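Local coordinates for protein alcohol dehydrogenase, zinc-containing (PDB 5YLN) that binds zinc ions and probably oxidises alcohols with NAD+ as a member of the zinc-containing alcohol dehydrogenase family, at residues Asp84-Ser89 against Asn135-Thr140; Ala32-Val37 against Leu128-Ala133; Thr254-Gln259 against Glu279-Lys284; Asp265-Asn270 against Asn289-Thr294. All coordinates share one frame; numbering follows the deposited sequence.

Along the chain, the segment 32-37 opens interaction 2, and 84-89 opens interaction 1 before 128-133 returns to close interaction 2; 135-140 then closes interaction 1, so the two loops cross. Both contacts belong to one sheet of the GroES-like catalytic domain, and they touch where V130 packs against T136 and L137, and V34 against I88. Far along the chain, in the Rossmann-type coenzyme domain, interactions 3 and 4 cross in the same way: helix 254-259, then 265-270, then 279-284 and 289-294. F255 and F280 of interaction 3 pack on V292 of interaction 4, and both contacts reach the second subunit.

Interaction 1: residues Asp84-Ser89 against Asn135-Thr140; sequences DKVLIS and NTLYHT
The two CD atoms of L137 make the bump that strand 85-88 receives: CD2 lies on CG1 of I88 at 3.6 Å, while CD1 reaches toward CG2 of V86, so the isobutyl end sits against two alternate residues of the facing strand. With CG anti to its carbonyl carbon (chi1 -58°), L137 runs alongside I88, both pointing the same way, and CG2 of T136 adds a touch to the methyl CG2 of I88. L87 and Y138 emerge on the other face as a second side-by-side pair, with CD2 of L87 at 4.1 Å from CD2 of Y138. Two backbone bonds hold this pair, L87 N to Y138 O at 2.7 Å and Y138 N to L87 O at 2.9 Å, making it the hydrogen-bonded pair of a short antiparallel ladder in the GroES-like domain of the zinc-containing dehydrogenases. Strand 85-88 is paired along its other edge with strand 66-72, while T302 and P303 of helix 302-310 pack on the face of L87 and Y138. Past the pair, S89 N donates to T136 O at 3.2 Å, nearly along the C=O axis. At the opposite end, T140 folds inward: its CG2 fits against the backbone of V86 and L87, 3.3 Å from L87 N, and its own N donates to K85 O. The extended K85 chain crosses OG1 of T140 at about a right angle on its way to a salt bridge with D146. The H139 ring, stacked with F80 and bonded through NE2 to N79 O, presents CE1 to OD2 of D84 at 3.3 Å.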
loop_
_atom_site.group_PDB
_atom_site.type_symbol
_atom_site.label_atom_id
_atom_site.label_comp_id
_atom_site.label_asym_id
_atom_site.label_seq_id
_atom_site.Cartn_x
_atom_site.Cartn_y
_atom_site.Cartn_z
ATOM N N ASP A 84 21.873 32.898 12.497
ATOM C CA ASP A 84 21.961 31.465 12.251
ATOM C C ASP A 84 21.783 31.151 10.773
ATOM O O ASP A 84 20.786 31.539 10.158
ATOM C CB ASP A 84 20.903 30.745 13.079
ATOM C CG ASP A 84 21.207 30.776 14.570
ATOM O OD1 ASP A 84 22.298 31.256 14.946
ATOM O OD2 ASP A 84 20.357 30.330 15.363
ATOM N N LYS A 85 22.764 30.453 10.203
ATOM C CA LYS A 85 22.658 29.915 8.850
ATOM C C LYS A 85 21.864 28.614 8.915
ATOM O O LYS A 85 22.261 27.683 9.626
ATOM C CB LYS A 85 24.041 29.678 8.250
ATOM C CG LYS A 85 23.998 28.917 6.944
ATOM C CD LYS A 85 25.297 29.017 6.161
ATOM C CE LYS A 85 25.318 27.951 5.060
ATOM N NZ LYS A 85 26.144 28.325 3.878
ATOM N N VAL A 86 20.731 28.550 8.213
ATOM C CA VAL A 86 19.823 27.419 8.394
ATOM C C VAL A 86 19.177 26.972 7.083
ATOM O O VAL A 86 19.068 27.731 6.115
ATOM C CB VAL A 86 18.737 27.726 9.457
ATOM C CG1 VAL A 86 19.373 27.878 10.858
ATOM C CG2 VAL A 86 17.933 28.947 9.073
ATOM N N LEU A 87 18.797 25.700 7.059
ATOM C CA LEU A 87 17.978 25.117 6.009
ATOM C C LEU A 87 16.502 25.231 6.366
ATOM O O LEU A 87 16.113 25.066 7.527
ATOM C CB LEU A 87 18.348 23.648 5.798
ATOM C CG LEU A 87 17.312 22.762 5.096
ATOM C CD1 LEU A 87 17.431 22.794 3.573
ATOM C CD2 LEU A 87 17.352 21.331 5.638
ATOM N N ILE A 88 15.675 25.505 5.358
ATOM C CA ILE A 88 14.231 25.606 5.531
ATOM C C ILE A 88 13.593 24.437 4.795
ATOM O O ILE A 88 13.746 24.298 3.571
ATOM C CB ILE A 88 13.668 26.941 5.022
ATOM C CG1 ILE A 88 14.561 28.115 5.451
ATOM C CG2 ILE A 88 12.247 27.136 5.541
ATOM C CD1 ILE A 88 15.016 28.967 4.305
ATOM N N SER A 89 12.872 23.607 5.546
ATOM C CA SER A 89 12.113 22.512 4.961
ATOM C C SER A 89 10.916 23.038 4.174
ATOM O O SER A 89 10.355 24.090 4.483
ATOM C CB SER A 89 11.645 21.554 6.073
ATOM O OG SER A 89 10.648 20.680 5.606
ATOM N N ASN A 135 10.557 24.082 14.529
ATOM C CA ASN A 135 10.331 22.779 13.919
ATOM C C ASN A 135 10.437 22.786 12.401
ATOM O O ASN A 135 10.302 21.730 11.778
ATOM C CB ASN A 135 8.966 22.226 14.342
ATOM C CG ASN A 135 8.812 22.155 15.839
ATOM O OD1 ASN A 135 9.392 21.290 16.488
ATOM N ND2 ASN A 135 8.035 23.059 16.398
ATOM N N THR A 136 10.688 23.938 11.787
ATOM C CA THR A 136 10.776 24.037 10.338
ATOM C C THR A 136 12.186 24.328 9.849
ATOM O O THR A 136 12.505 24.011 8.699
ATOM C CB THR A 136 9.793 25.117 9.845
ATOM O OG1 THR A 136 8.483 24.776 10.323
ATOM C CG2 THR A 136 9.749 25.249 8.295
ATOM N N LEU A 137 13.048 24.871 10.704
ATOM C CA LEU A 137 14.421 25.216 10.352
ATOM C C LEU A 137 15.393 24.162 10.876
ATOM O O LEU A 137 15.143 23.521 11.896
ATOM C CB LEU A 137 14.791 26.585 10.931
ATOM C CG LEU A 137 13.936 27.778 10.514
ATOM C CD1 LEU A 137 14.462 29.062 11.162
ATOM C CD2 LEU A 137 13.958 27.905 9.002
ATOM N N TYR A 138 16.511 24.004 10.174
ATOM C CA TYR A 138 17.601 23.133 10.602
ATOM C C TYR A 138 18.920 23.880 10.515
ATOM O O TYR A 138 19.206 24.529 9.502
ATOM C CB TYR A 138 17.665 21.864 9.758
ATOM C CG TYR A 138 16.483 20.965 9.982
ATOM C CD1 TYR A 138 16.493 20.017 11.002
ATOM C CD2 TYR A 138 15.345 21.079 9.196
ATOM C CE1 TYR A 138 15.413 19.200 11.216
ATOM C CE2 TYR A 138 14.260 20.267 9.401
ATOM C CZ TYR A 138 14.296 19.329 10.416
ATOM O OH TYR A 138 13.218 18.510 10.639
ATOM N N HIS A 139 19.727 23.773 11.567
ATOM C CA HIS A 139 21.056 24.355 11.538
ATOM C C HIS A 139 21.903 23.666 10.476
ATOM O O HIS A 139 21.878 22.444 10.353
ATOM C CB HIS A 139 21.711 24.227 12.917
ATOM C CG HIS A 139 21.119 25.133 13.952
ATOM N ND1 HIS A 139 21.330 26.499 13.950
ATOM C CD2 HIS A 139 20.322 24.873 15.013
ATOM C CE1 HIS A 139 20.691 27.038 14.971
ATOM N NE2 HIS A 139 20.071 26.074 15.631
ATOM N N THR A 140 22.643 24.457 9.684
ATOM C CA THR A 140 23.295 23.693 8.624
ATOM C C THR A 140 24.718 23.289 9.025
ATOM O O THR A 140 25.457 24.093 9.607
ATOM C CB THR A 140 23.354 24.493 7.329
ATOM O OG1 THR A 140 23.986 25.760 7.567
ATOM C CG2 THR A 140 21.948 24.720 6.775
#

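Interaction 2: residues Ala32-Val37 against Leu128-Ala133; sequences AIVRIV and LRVPHA
Four backbone hydrogen bonds zip A32 and V34 antiparallel to V130 and L128, with I33 and R129 as the non-hydrogen-bonded pair between them; the tightest is L128 N to V34 O at 2.7 Å, and the straightest, V130 N to A32 O at 2.8 Å and 177°, carries the pairing beyond the end of strand 127-129. The side chains sort to the two faces. On one, I33 curls back over its partner: CG1 stands beside its backbone N (chi1 -61°), and CD1 lands 3.6 Å from CA of R129 and close to its CB, crossing the arginine chain at about a right angle. That chain runs straight out to a salt bridge with E111, and CG of P131 lies 3.9 Å above one face of its guanidinium, offset toward the rim. On the other face, V34 and V130 meet methyl to methyl, CG2 to CG2 at 3.5 Å, each having that branch anti to its carbonyl carbon. Next to them CD1 of I36 reaches CB of L128 at 4.0 Å. At the far end the CB atoms of A32 and A133 touch at 3.6 Å, where H132, the N-cap residue, leads into helix 133-136. The contact lies in the core sheet of the GroES-like domain: strand 33-39 runs between strands 66-72 and 127-129, and I88 of strand 85-88 packs on V34, I36 and L128.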
loop_
_atom_site.group_PDB
_atom_site.type_symbol
_atom_site.label_atom_id
_atom_site.label_comp_id
_atom_site.label_asym_id
_atom_site.label_seq_id
_atom_site.Cartn_x
_atom_site.Cartn_y
_atom_site.Cartn_z
ATOM N N ALA A 32 9.694 32.881 12.888
ATOM C CA ALA A 32 10.855 33.662 12.381
ATOM C C ALA A 32 10.767 34.316 10.949
ATOM O O ALA A 32 9.950 33.935 10.096
ATOM C CB ALA A 32 12.098 32.792 12.432
ATOM N N ILE A 33 11.643 35.300 10.708
ATOM C CA ILE A 33 11.878 35.875 9.382
ATOM C C ILE A 33 13.274 35.467 8.933
ATOM O O ILE A 33 14.261 35.702 9.646
ATOM C CB ILE A 33 11.750 37.409 9.368
ATOM C CG1 ILE A 33 10.348 37.884 9.783
ATOM C CG2 ILE A 33 12.159 37.976 7.992
ATOM C CD1 ILE A 33 9.186 37.202 9.058
ATOM N N VAL A 34 13.359 34.877 7.746
ATOM C CA VAL A 34 14.605 34.368 7.189
ATOM C C VAL A 34 14.943 35.149 5.927
ATOM O O VAL A 34 14.067 35.418 5.097
ATOM C CB VAL A 34 14.500 32.851 6.903
ATOM C CG1 VAL A 34 15.771 32.327 6.270
ATOM C CG2 VAL A 34 14.203 32.092 8.193
ATOM N N ARG A 35 16.212 35.526 5.794
ATOM C CA ARG A 35 16.724 36.105 4.556
ATOM C C ARG A 35 17.190 34.978 3.643
ATOM O O ARG A 35 18.114 34.234 3.998
ATOM C CB ARG A 35 17.874 37.072 4.831
ATOM C CG ARG A 35 18.615 37.467 3.557
ATOM C CD ARG A 35 19.504 38.705 3.737
ATOM N NE ARG A 35 20.467 38.568 4.830
ATOM C CZ ARG A 35 21.610 37.892 4.742
ATOM N NH1 ARG A 35 21.930 37.258 3.618
ATOM N NH2 ARG A 35 22.436 37.837 5.785
ATOM N N ILE A 36 16.551 34.842 2.476
ATOM C CA ILE A 36 16.915 33.762 1.564
ATOM C C ILE A 36 18.307 34.022 1.002
ATOM O O ILE A 36 18.608 35.122 0.521
ATOM C CB ILE A 36 15.884 33.611 0.431
ATOM C CG1 ILE A 36 14.489 33.275 0.963
ATOM C CG2 ILE A 36 16.329 32.541 -0.545
ATOM C CD1 ILE A 36 14.419 31.997 1.760
ATOM N N VAL A 37 19.168 33.011 1.082
ATOM C CA VAL A 37 20.488 33.034 0.450
ATOM C C VAL A 37 20.457 32.354 -0.913
ATOM O O VAL A 37 20.941 32.913 -1.894
ATOM C CB VAL A 37 21.541 32.385 1.379
ATOM C CG1 VAL A 37 22.856 32.165 0.649
ATOM C CG2 VAL A 37 21.757 33.241 2.625
ATOM N N LEU A 128 11.595 35.608 3.923
ATOM C CA LEU A 128 10.562 34.599 4.081
ATOM C C LEU A 128 10.073 34.600 5.523
ATOM O O LEU A 128 10.881 34.515 6.450
ATOM C CB LEU A 128 11.112 33.219 3.701
ATOM C CG LEU A 128 10.269 31.991 4.055
ATOM C CD1 LEU A 128 9.048 31.920 3.141
ATOM C CD2 LEU A 128 11.116 30.730 3.950
ATOM N N ARG A 129 8.761 34.680 5.717
ATOM C CA ARG A 129 8.195 34.373 7.019
ATOM C C ARG A 129 8.114 32.859 7.165
ATOM O O ARG A 129 7.536 32.173 6.311
ATOM C CB ARG A 129 6.814 34.999 7.200
ATOM C CG ARG A 129 6.061 34.336 8.344
ATOM C CD ARG A 129 4.731 34.975 8.653
ATOM N NE ARG A 129 4.125 34.263 9.778
ATOM C CZ ARG A 129 3.142 33.375 9.662
ATOM N NH1 ARG A 129 2.626 33.104 8.463
ATOM N NH2 ARG A 129 2.681 32.751 10.743
ATOM N N VAL A 130 8.698 32.333 8.234
ATOM C CA VAL A 130 8.721 30.897 8.482
ATOM C C VAL A 130 7.858 30.608 9.710
ATOM O O VAL A 130 8.272 30.911 10.836
ATOM C CB VAL A 130 10.151 30.398 8.690
ATOM C CG1 VAL A 130 10.150 28.907 8.964
ATOM C CG2 VAL A 130 10.990 30.763 7.499
ATOM N N PRO A 131 6.672 30.012 9.556
ATOM C CA PRO A 131 5.907 29.580 10.738
ATOM C C PRO A 131 6.602 28.417 11.433
ATOM O O PRO A 131 7.322 27.645 10.802
ATOM C CB PRO A 131 4.553 29.140 10.164
ATOM C CG PRO A 131 4.575 29.529 8.687
ATOM C CD PRO A 131 6.031 29.589 8.301
ATOM N N HIS A 132 6.398 28.323 12.752
ATOM C CA HIS A 132 6.935 27.234 13.579
ATOM C C HIS A 132 8.422 27.016 13.337
ATOM O O HIS A 132 8.866 25.913 13.003
ATOM C CB HIS A 132 6.167 25.944 13.335
ATOM C CG HIS A 132 4.699 26.073 13.578
ATOM N ND1 HIS A 132 4.179 26.473 14.789
ATOM C CD2 HIS A 132 3.638 25.875 12.757
ATOM C CE1 HIS A 132 2.860 26.516 14.705
ATOM N NE2 HIS A 132 2.507 26.151 13.484
ATOM N N ALA A 133 9.197 28.090 13.515
ATOM C CA ALA A 133 10.604 28.078 13.122
ATOM C C ALA A 133 11.383 26.982 13.835
ATOM O O ALA A 133 12.274 26.363 13.242
ATOM C CB ALA A 133 11.240 29.440 13.397
#

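Interaction 3: residues Thr254-Gln259 against Glu279-Lys284; sequences TFDFCQ and EFDLDK
NE2 of Q259 is gripped by two acceptors: OD1 of D256, one turn earlier in its own helix, at 3.0 Å and 164°, and the backbone O of E279 at 3.1 Å. The first partner lies in the plane of the amide and offers its anti lone pair, so the carboxylate helps to fix the rotation of the amide about its last torsion; the second is tilted somewhat from that plane. OE1 of the same amide takes the N-H of D281 in an almost straight bond, 3.1 Å and 175°, with the donor above the carbonyl plane. Q259 thus bridges E279 in the strand and D281 just beyond its end, its chain extended beyond a CG set in the crowded position between backbone N and carbonyl carbon (chi1 74°). Helix 252-261 of the Rossmann-type coenzyme domain is so clamped to the end of strand 278-280, where D281, centre of an inverse gamma turn and N-cap residue, leads into helix 282-285. F280 also pairs with a strand of the second subunit in an antiparallel ladder. The D281 carboxylate stacks on the Q259 amide, their planes nearly parallel. OD1 of D256 and OD2 of D281 stand 4.2 Å apart, a likely repulsion that K260, salt-bridged to D256, may ease. The F255 ring has CD1 of F280 at its edge, 3.9 Å from CZ, with E279 O near CE2 in the same plane.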
loop_
_atom_site.group_PDB
_atom_site.type_symbol
_atom_site.label_atom_id
_atom_site.label_comp_id
_atom_site.label_asym_id
_atom_site.label_seq_id
_atom_site.Cartn_x
_atom_site.Cartn_y
_atom_site.Cartn_z
ATOM N N THR A 254 2.605 6.151 -16.664
ATOM C CA THR A 254 3.669 5.665 -15.802
ATOM C C THR A 254 3.105 4.832 -14.657
ATOM O O THR A 254 3.683 3.801 -14.293
ATOM C CB THR A 254 4.525 6.834 -15.297
ATOM O OG1 THR A 254 3.697 7.835 -14.688
ATOM C CG2 THR A 254 5.302 7.468 -16.462
ATOM N N PHE A 255 1.973 5.242 -14.083
ATOM C CA PHE A 255 1.357 4.381 -13.086
ATOM C C PHE A 255 1.023 3.032 -13.692
ATOM O O PHE A 255 1.215 1.989 -13.054
ATOM C CB PHE A 255 0.095 5.000 -12.491
ATOM C CG PHE A 255 -0.605 4.083 -11.504
ATOM C CD1 PHE A 255 -0.192 4.020 -10.170
ATOM C CD2 PHE A 255 -1.639 3.245 -11.916
ATOM C CE1 PHE A 255 -0.807 3.170 -9.270
ATOM C CE2 PHE A 255 -2.266 2.393 -11.015
ATOM C CZ PHE A 255 -1.844 2.357 -9.692
ATOM N N ASP A 256 0.548 3.032 -14.939
ATOM C CA ASP A 256 0.184 1.779 -15.579
ATOM C C ASP A 256 1.407 0.896 -15.810
ATOM O O ASP A 256 1.350 -0.323 -15.604
ATOM C CB ASP A 256 -0.526 2.055 -16.898
ATOM C CG ASP A 256 -0.960 0.783 -17.580
ATOM O OD1 ASP A 256 -1.721 0.005 -16.959
ATOM O OD2 ASP A 256 -0.520 0.550 -18.724
ATOM N N PHE A 257 2.517 1.496 -16.253
ATOM C CA PHE A 257 3.767 0.758 -16.423
ATOM C C PHE A 257 4.195 0.097 -15.109
ATOM O O PHE A 257 4.534 -1.094 -15.075
ATOM C CB PHE A 257 4.852 1.713 -16.921
ATOM C CG PHE A 257 6.087 1.035 -17.428
ATOM C CD1 PHE A 257 6.180 0.633 -18.756
ATOM C CD2 PHE A 257 7.169 0.828 -16.598
ATOM C CE1 PHE A 257 7.335 0.009 -19.224
ATOM C CE2 PHE A 257 8.313 0.218 -17.053
ATOM C CZ PHE A 257 8.404 -0.202 -18.360
ATOM N N CYS A 258 4.175 0.864 -14.018
ATOM C CA CYS A 258 4.573 0.347 -12.713
ATOM C C CYS A 258 3.776 -0.890 -12.332
ATOM O O CYS A 258 4.333 -1.853 -11.786
ATOM C CB CYS A 258 4.399 1.426 -11.649
ATOM S SG CYS A 258 5.724 2.622 -11.640
ATOM N N GLN A 259 2.470 -0.889 -12.610
ATOM C CA GLN A 259 1.662 -2.006 -12.145
ATOM C C GLN A 259 1.861 -3.232 -13.023
ATOM O O GLN A 259 1.539 -4.342 -12.595
ATOM C CB GLN A 259 0.183 -1.606 -12.035
ATOM C CG GLN A 259 -0.561 -1.451 -13.319
ATOM C CD GLN A 259 -2.035 -1.105 -13.091
ATOM O OE1 GLN A 259 -2.584 -1.322 -12.002
ATOM N NE2 GLN A 259 -2.681 -0.563 -14.128
ATOM N N GLU A 279 -6.428 3.934 -13.617
ATOM C CA GLU A 279 -7.057 2.620 -13.631
ATOM C C GLU A 279 -6.144 1.614 -12.934
ATOM O O GLU A 279 -5.050 1.298 -13.418
ATOM C CB GLU A 279 -7.381 2.169 -15.056
ATOM C CG GLU A 279 -8.056 0.794 -15.082
ATOM C CD GLU A 279 -9.013 0.610 -16.249
ATOM O OE1 GLU A 279 -8.877 -0.390 -16.985
ATOM O OE2 GLU A 279 -9.902 1.470 -16.428
ATOM N N PHE A 280 -6.603 1.116 -11.795
ATOM C CA PHE A 280 -5.889 0.140 -10.985
ATOM C C PHE A 280 -6.410 -1.254 -11.336
ATOM O O PHE A 280 -7.596 -1.534 -11.152
ATOM C CB PHE A 280 -6.097 0.481 -9.510
ATOM C CG PHE A 280 -5.365 -0.389 -8.578
ATOM C CD1 PHE A 280 -4.066 -0.785 -8.858
ATOM C CD2 PHE A 280 -5.953 -0.790 -7.390
ATOM C CE1 PHE A 280 -3.379 -1.594 -7.985
ATOM C CE2 PHE A 280 -5.262 -1.601 -6.508
ATOM C CZ PHE A 280 -3.979 -2.000 -6.808
ATOM N N ASP A 281 -5.522 -2.124 -11.835
ATOM C CA ASP A 281 -5.901 -3.432 -12.382
ATOM C C ASP A 281 -6.103 -4.483 -11.289
ATOM O O ASP A 281 -5.505 -5.559 -11.308
ATOM C CB ASP A 281 -4.849 -3.917 -13.373
ATOM C CG ASP A 281 -4.846 -3.134 -14.657
ATOM O OD1 ASP A 281 -5.851 -2.451 -14.931
ATOM O OD2 ASP A 281 -3.833 -3.206 -15.390
ATOM N N LEU A 282 -7.005 -4.173 -10.351
ATOM C CA LEU A 282 -7.264 -5.082 -9.237
ATOM C C LEU A 282 -7.705 -6.474 -9.696
ATOM O O LEU A 282 -7.497 -7.452 -8.972
ATOM C CB LEU A 282 -8.313 -4.477 -8.298
ATOM C CG LEU A 282 -7.879 -4.045 -6.897
ATOM C CD1 LEU A 282 -9.092 -3.635 -6.101
ATOM C CD2 LEU A 282 -7.089 -5.126 -6.161
ATOM N N ASP A 283 -8.303 -6.590 -10.893
ATOM C CA ASP A 283 -8.656 -7.915 -11.404
ATOM C C ASP A 283 -7.419 -8.794 -11.559
ATOM O O ASP A 283 -7.490 -10.008 -11.338
ATOM C CB ASP A 283 -9.427 -7.813 -12.735
ATOM C CG ASP A 283 -8.756 -6.897 -13.773
ATOM O OD1 ASP A 283 -8.185 -5.854 -13.396
ATOM O OD2 ASP A 283 -8.829 -7.215 -14.985
ATOM N N LYS A 284 -6.274 -8.201 -11.891
ATOM C CA LYS A 284 -5.048 -8.972 -12.046
ATOM C C LYS A 284 -4.201 -8.989 -10.778
ATOM O O LYS A 284 -3.474 -9.960 -10.535
ATOM C CB LYS A 284 -4.206 -8.408 -13.202
ATOM C CG LYS A 284 -4.984 -8.148 -14.519
ATOM C CD LYS A 284 -5.744 -9.380 -14.998
ATOM C CE LYS A 284 -6.508 -9.091 -16.298
ATOM N NZ LYS A 284 -7.615 -10.069 -16.518
#

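Interaction 4: residues Asp265-Asn270 against Asn289-Thr294; sequences DGTVAN and NINVTT
From CB of T293 the side chain divides into two branches that meet different residues of the facing strand. OG1, set in the crowded position between backbone N and carbonyl carbon (chi1 63°), lies alongside A269, 3.4 Å from its CA, and donates to a water at 2.7 Å. That water in turn donates a hydrogen bond to N270 O, tying the hydroxyl to the C-terminal end of strand 266-270. CG2, anti to the carbonyl carbon, points back along the sheet to CG2 of T267 at 4.0 Å, the two threonines crossing at about a right angle. Across from T267 on the same face stands N291, its ND2 3.2 Å from OG1 of T267. The two backbones run parallel, their axes 19° apart, and the hydrogen bonds step alternately from strand to strand: N291 N to G266 O, V268 N to N291 O, T293 N to V268 O at 2.8 Å and N270 N to T293 O at 2.8 Å. These are the last two strands of the six-stranded parallel sheet of the Rossmann-type coenzyme domain, with strand 242-247 on the other side of 266-270. N291, V292 and T293 pair antiparallel with a strand of the second subunit, carrying the sheet across the dimer interface; OG1 of T294 bonds to L285 O and I290 N of that subunit. On the reverse face CB of V268 faces CG2 of V292 at 4.4 Å, where C258 of helix 252-261 packs on V268 and F255 on V292. Ahead of the ladder, D265 N makes a weak bond to N289 O.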
loop_
_atom_site.group_PDB
_atom_site.type_symbol
_atom_site.label_atom_id
_atom_site.label_comp_id
_atom_site.label_asym_id
_atom_site.label_seq_id
_atom_site.Cartn_x
_atom_site.Cartn_y
_atom_site.Cartn_z
ATOM N N ASP A 265 4.803 -9.553 -3.864
ATOM C CA ASP A 265 5.208 -8.960 -2.597
ATOM C C ASP A 265 5.754 -7.549 -2.793
ATOM O O ASP A 265 6.195 -6.922 -1.800
ATOM C CB ASP A 265 6.242 -9.822 -1.840
ATOM C CG ASP A 265 6.196 -9.598 -0.339
ATOM O OD1 ASP A 265 5.064 -9.521 0.191
ATOM O OD2 ASP A 265 7.276 -9.513 0.309
ATOM N N GLY A 266 5.738 -7.021 -4.021
ATOM C CA GLY A 266 6.383 -5.761 -4.321
ATOM C C GLY A 266 5.533 -4.546 -3.991
ATOM O O GLY A 266 4.347 -4.660 -3.688
ATOM N N THR A 267 6.170 -3.369 -4.040
ATOM C CA THR A 267 5.496 -2.111 -3.749
ATOM C C THR A 267 5.652 -1.149 -4.926
ATOM O O THR A 267 6.764 -0.917 -5.406
ATOM C CB THR A 267 6.038 -1.475 -2.460
ATOM O OG1 THR A 267 5.732 -2.317 -1.339
ATOM C CG2 THR A 267 5.449 -0.096 -2.218
ATOM N N VAL A 268 4.536 -0.611 -5.398
ATOM C CA VAL A 268 4.537 0.560 -6.273
ATOM C C VAL A 268 4.473 1.779 -5.361
ATOM O O VAL A 268 3.470 1.993 -4.672
ATOM C CB VAL A 268 3.355 0.538 -7.250
ATOM C CG1 VAL A 268 3.355 1.797 -8.151
ATOM C CG2 VAL A 268 3.366 -0.738 -8.100
ATOM N N ALA A 269 5.558 2.553 -5.315
ATOM C CA ALA A 269 5.633 3.764 -4.497
ATOM C C ALA A 269 5.424 4.960 -5.412
ATOM O O ALA A 269 6.323 5.322 -6.177
ATOM C CB ALA A 269 6.972 3.875 -3.760
ATOM N N ASN A 270 4.246 5.572 -5.325
ATOM C CA ASN A 270 3.949 6.784 -6.071
ATOM C C ASN A 270 4.582 7.988 -5.379
ATOM O O ASN A 270 4.378 8.190 -4.181
ATOM C CB ASN A 270 2.441 6.993 -6.192
ATOM C CG ASN A 270 2.100 8.277 -6.940
ATOM O OD1 ASN A 270 2.038 8.289 -8.169
ATOM N ND2 ASN A 270 1.895 9.364 -6.200
ATOM N N ASN A 289 -0.297 -10.036 -4.333
ATOM C CA ASN A 289 0.274 -9.594 -3.064
ATOM C C ASN A 289 1.110 -8.317 -3.208
ATOM O O ASN A 289 2.258 -8.245 -2.764
ATOM C CB ASN A 289 1.123 -10.706 -2.435
ATOM C CG ASN A 289 0.301 -11.886 -2.009
ATOM O OD1 ASN A 289 -0.419 -12.484 -2.816
ATOM N ND2 ASN A 289 0.392 -12.230 -0.737
ATOM N N ILE A 290 0.521 -7.281 -3.782
ATOM C CA ILE A 290 1.257 -6.047 -4.025
ATOM C C ILE A 290 0.725 -4.932 -3.135
ATOM O O ILE A 290 -0.345 -5.022 -2.532
ATOM C CB ILE A 290 1.222 -5.630 -5.500
ATOM C CG1 ILE A 290 -0.220 -5.318 -5.905
ATOM C CG2 ILE A 290 1.886 -6.694 -6.387
ATOM C CD1 ILE A 290 -0.322 -4.199 -6.877
ATOM N N ASN A 291 1.500 -3.874 -3.059
ATOM C CA ASN A 291 1.169 -2.692 -2.298
ATOM C C ASN A 291 1.302 -1.492 -3.223
ATOM O O ASN A 291 2.099 -1.492 -4.168
ATOM C CB ASN A 291 2.107 -2.521 -1.068
ATOM C CG ASN A 291 2.263 -3.792 -0.269
ATOM O OD1 ASN A 291 1.318 -4.251 0.366
ATOM N ND2 ASN A 291 3.472 -4.364 -0.281
ATOM N N VAL A 292 0.517 -0.465 -2.950
ATOM C CA VAL A 292 0.648 0.806 -3.637
ATOM C C VAL A 292 0.680 1.859 -2.553
ATOM O O VAL A 292 -0.227 1.909 -1.716
ATOM C CB VAL A 292 -0.509 1.063 -4.622
ATOM C CG1 VAL A 292 -0.326 2.412 -5.329
ATOM C CG2 VAL A 292 -0.641 -0.106 -5.636
ATOM N N THR A 293 1.732 2.664 -2.525
ATOM C CA THR A 293 1.817 3.707 -1.517
ATOM C C THR A 293 1.813 5.071 -2.176
ATOM O O THR A 293 2.302 5.248 -3.290
ATOM C CB THR A 293 3.069 3.578 -0.637
ATOM O OG1 THR A 293 4.241 3.733 -1.448
ATOM C CG2 THR A 293 3.108 2.204 0.098
ATOM N N THR A 294 1.277 6.037 -1.451
ATOM C CA THR A 294 1.339 7.429 -1.828
ATOM C C THR A 294 1.864 8.221 -0.644
ATOM O O THR A 294 1.945 7.734 0.495
ATOM C CB THR A 294 -0.035 7.965 -2.226
ATOM O OG1 THR A 294 -0.774 8.227 -1.026
ATOM C CG2 THR A 294 -0.807 6.943 -3.088
HETATM O O HOH W 1 4.803 6.369 -1.940
#